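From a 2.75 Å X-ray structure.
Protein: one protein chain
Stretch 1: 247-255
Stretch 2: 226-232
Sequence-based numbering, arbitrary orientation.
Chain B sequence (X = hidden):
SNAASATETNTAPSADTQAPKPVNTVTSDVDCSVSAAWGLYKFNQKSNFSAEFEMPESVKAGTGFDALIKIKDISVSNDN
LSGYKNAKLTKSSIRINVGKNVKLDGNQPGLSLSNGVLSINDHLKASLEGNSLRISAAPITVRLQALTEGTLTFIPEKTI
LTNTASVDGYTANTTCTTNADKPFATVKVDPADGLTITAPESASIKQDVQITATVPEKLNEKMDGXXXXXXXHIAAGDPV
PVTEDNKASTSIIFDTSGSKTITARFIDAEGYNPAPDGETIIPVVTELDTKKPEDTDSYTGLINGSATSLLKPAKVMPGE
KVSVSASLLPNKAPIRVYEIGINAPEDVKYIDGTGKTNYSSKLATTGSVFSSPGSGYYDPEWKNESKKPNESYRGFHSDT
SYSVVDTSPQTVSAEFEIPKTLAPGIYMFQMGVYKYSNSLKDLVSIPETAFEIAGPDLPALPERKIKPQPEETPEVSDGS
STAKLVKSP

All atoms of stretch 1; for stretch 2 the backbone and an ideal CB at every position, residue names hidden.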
# COMPACT_ATOMS: atom_id res chain seq x y z
N LYS B 247 2.37 18.49 0.73
CA LYS B 247 3.55 17.67 0.59
C LYS B 247 4.68 18.30 1.38
O LYS B 247 4.64 19.49 1.69
CB LYS B 247 3.90 17.54 -0.90
CG LYS B 247 2.73 17.06 -1.77
CD LYS B 247 3.19 16.44 -3.10
CE LYS B 247 2.06 15.69 -3.78
NZ LYS B 247 0.91 16.59 -4.10
N ALA B 248 5.67 17.48 1.74
CA ALA B 248 6.93 17.96 2.28
C ALA B 248 8.01 17.31 1.45
O ALA B 248 7.90 16.15 1.09
CB ALA B 248 7.08 17.56 3.74
N SER B 249 9.06 18.07 1.13
CA SER B 249 10.07 17.56 0.22
C SER B 249 11.47 17.83 0.68
O SER B 249 11.76 18.88 1.26
CB SER B 249 9.91 18.16 -1.16
OG SER B 249 8.70 17.73 -1.75
N THR B 250 12.35 16.88 0.39
CA THR B 250 13.77 17.07 0.56
C THR B 250 14.51 16.49 -0.63
O THR B 250 13.95 15.72 -1.40
CB THR B 250 14.28 16.52 1.90
OG1 THR B 250 15.58 17.04 2.17
CG2 THR B 250 14.32 15.01 1.91
N SER B 251 15.75 16.89 -0.79
CA SER B 251 16.60 16.41 -1.85
C SER B 251 17.78 15.86 -1.10
O SER B 251 18.23 16.47 -0.13
CB SER B 251 17.02 17.59 -2.74
OG SER B 251 17.79 17.18 -3.86
N ILE B 252 18.28 14.70 -1.52
CA ILE B 252 19.45 14.10 -0.85
C ILE B 252 20.49 13.53 -1.81
O ILE B 252 20.17 13.11 -2.92
CB ILE B 252 19.03 13.01 0.13
CG1 ILE B 252 18.19 11.95 -0.57
CG2 ILE B 252 18.23 13.61 1.29
CD1 ILE B 252 17.63 10.97 0.42
N ILE B 253 21.75 13.51 -1.38
CA ILE B 253 22.81 12.99 -2.24
C ILE B 253 23.41 11.76 -1.58
O ILE B 253 23.93 11.86 -0.48
CB ILE B 253 23.90 14.06 -2.49
CG1 ILE B 253 23.29 15.29 -3.19
CG2 ILE B 253 25.03 13.48 -3.30
CD1 ILE B 253 24.14 16.57 -3.15
N PHE B 254 23.35 10.60 -2.21
CA PHE B 254 23.93 9.42 -1.59
C PHE B 254 25.44 9.33 -1.77
O PHE B 254 25.99 9.83 -2.75
CB PHE B 254 23.27 8.16 -2.12
CG PHE B 254 21.83 8.03 -1.73
CD1 PHE B 254 20.82 8.29 -2.65
CD2 PHE B 254 21.47 7.64 -0.44
CE1 PHE B 254 19.49 8.17 -2.30
CE2 PHE B 254 20.13 7.52 -0.08
CZ PHE B 254 19.14 7.78 -1.01
N ASP B 255 26.10 8.69 -0.82
CA ASP B 255 27.55 8.53 -0.88
C ASP B 255 27.95 7.18 -1.43
O ASP B 255 28.91 7.08 -2.17
CB ASP B 255 28.13 8.67 0.51
CG ASP B 255 28.08 10.08 1.02
OD1 ASP B 255 28.61 10.96 0.30
OD2 ASP B 255 27.53 10.30 2.14
N UNK B 226 5.40 19.69 10.46
CA UNK B 226 6.68 19.47 9.79
C UNK B 226 6.91 17.96 9.57
O UNK B 226 6.28 17.14 10.24
CB UNK B 226 7.82 20.08 10.61
N UNK B 227 7.81 17.60 8.66
CA UNK B 227 8.21 16.20 8.47
C UNK B 227 9.72 15.99 8.65
O UNK B 227 10.52 16.74 8.12
CB UNK B 227 7.79 15.73 7.08
N UNK B 228 10.07 14.96 9.42
CA UNK B 228 11.46 14.56 9.58
C UNK B 228 11.74 13.35 8.72
O UNK B 228 11.09 12.31 8.85
CB UNK B 228 11.78 14.27 11.05
N UNK B 229 12.71 13.48 7.82
CA UNK B 229 13.10 12.36 6.98
C UNK B 229 14.24 11.61 7.64
O UNK B 229 14.97 12.16 8.46
CB UNK B 229 13.50 12.83 5.58
N UNK B 230 14.37 10.34 7.28
CA UNK B 230 15.47 9.54 7.76
C UNK B 230 16.02 8.73 6.61
O UNK B 230 15.26 8.25 5.75
CB UNK B 230 15.04 8.63 8.91
N UNK B 231 17.33 8.58 6.60
CA UNK B 231 17.98 7.68 5.67
C UNK B 231 18.62 6.65 6.56
O UNK B 231 19.28 7.00 7.54
CB UNK B 231 18.99 8.38 4.75
N UNK B 232 18.40 5.38 6.24
CA UNK B 232 18.89 4.29 7.05
C UNK B 232 18.80 4.56 8.54
O UNK B 232 19.76 4.40 9.29
CB UNK B 232 20.34 3.98 6.67

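The two strands run in roughly the same direction, at 36° to one another. No hydrogen bond crosses between them; the contact is made mainly by side chains. The gap widens along the strands, from 6.6 Å between Ala248 CA and the CA of 227 to 9.3 Å between Ile252 CA and the CA of 231.

At position 226 the CA-to-CB bond points away from stretch 1, which therefore sets no demand. Many residues would serve, polar or charged ones included; the deposited one is Lys226.

Position 227 points toward stretch 1 where the backbones are closest. Its ideal CB already lies 3.9 Å from Ala248 CB, so a compact side chain, best an apolar one, suits: alanine or valine, with threonine possible by shape. The extended backbone (phi/psi -122/133) favours a beta-branched residue. It is Val227, whose CB packs 3.9 Å from Ala248 CB.

Position 228 is out of reach of stretch 1, and its extended backbone accepts polar or apolar residues alike. The deposited residue is Gln228.

Position 229 again points toward stretch 1, but the CA of 229 now lies 8.0 Å from Thr250 CA. The ideal CB is 4.3 Å from Thr250 CG2, and back along the strand lies space beside Ala248, whose small side chain fills little of it. A leucine, methionine or aromatic residue could use this room. Phe229 does so with chi1 at -71° (m), which swings the ring back toward Ala248 and Ser249. Thr250 CG2 sits over one face, 3.9 Å from the centroid of the Phe229 ring and 21° off the normal, a CH-pi contact. At the ring's edge, Ala248 O lies 3.7 Å from Phe229 CZ. This residue has the largest area covered by stretch 1 of any in stretch 2.

Position 230 is out of reach, and its extended backbone would suit a beta-branched, aromatic or polar residue; it is Phe230.

Position 231 points toward stretch 1, facing two apolar groups: its ideal CB is 5.0 Å from Phe254 CE2 and 5.2 Å from Ile252 CD1. These distances leave space for another carbon or two, so valine, isoleucine or leucine would suit. Val231, in the t rotamer, meets both neighbours with its branches: Val231 CG2 lies 3.9 Å from Ile252 CD1, while Val231 CG1 lies 4.0 Å from Phe254 CE2, at the edge of that ring.

Position 232, also out of reach, leaves the strand with phi/psi 40/50, a left-handed conformation common for glycine, asparagine and aspartate. Asn232 fits that preference, and its OD1 is hydrogen-bonded elsewhere in the structure.

Stretch 2 (226-232) KVQFFVN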
# COMPACT_ATOMS: atom_id res chain seq x y z
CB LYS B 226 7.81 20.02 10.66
CG LYS B 226 8.25 21.45 10.35
CD LYS B 226 8.80 22.19 11.59
CE LYS B 226 9.64 23.41 11.19
NZ LYS B 226 9.40 24.57 12.09
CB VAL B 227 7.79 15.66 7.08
CG1 VAL B 227 8.51 14.36 6.75
CG2 VAL B 227 6.29 15.46 7.03
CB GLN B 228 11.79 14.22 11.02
CG GLN B 228 13.24 13.82 11.19
CD GLN B 228 14.21 14.95 10.87
OE1 GLN B 228 14.79 15.01 9.78
NE2 GLN B 228 14.36 15.89 11.81
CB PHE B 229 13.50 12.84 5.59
CG PHE B 229 12.35 13.32 4.77
CD1 PHE B 229 12.01 14.66 4.74
CD2 PHE B 229 11.58 12.43 4.05
CE1 PHE B 229 10.95 15.09 3.98
CE2 PHE B 229 10.53 12.86 3.29
CZ PHE B 229 10.21 14.20 3.26
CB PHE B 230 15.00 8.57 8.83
CG PHE B 230 14.55 9.22 10.08
CD1 PHE B 230 15.38 9.27 11.19
CD2 PHE B 230 13.26 9.73 10.20
CE1 PHE B 230 14.95 9.84 12.38
CE2 PHE B 230 12.83 10.32 11.39
CZ PHE B 230 13.68 10.37 12.48
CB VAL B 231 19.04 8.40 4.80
CG1 VAL B 231 19.74 7.40 3.94
CG2 VAL B 231 18.40 9.43 3.93
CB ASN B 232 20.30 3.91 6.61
CG ASN B 232 20.31 2.98 5.39
OD1 ASN B 232 19.28 2.76 4.72
ND2 ASN B 232 21.45 2.42 5.11
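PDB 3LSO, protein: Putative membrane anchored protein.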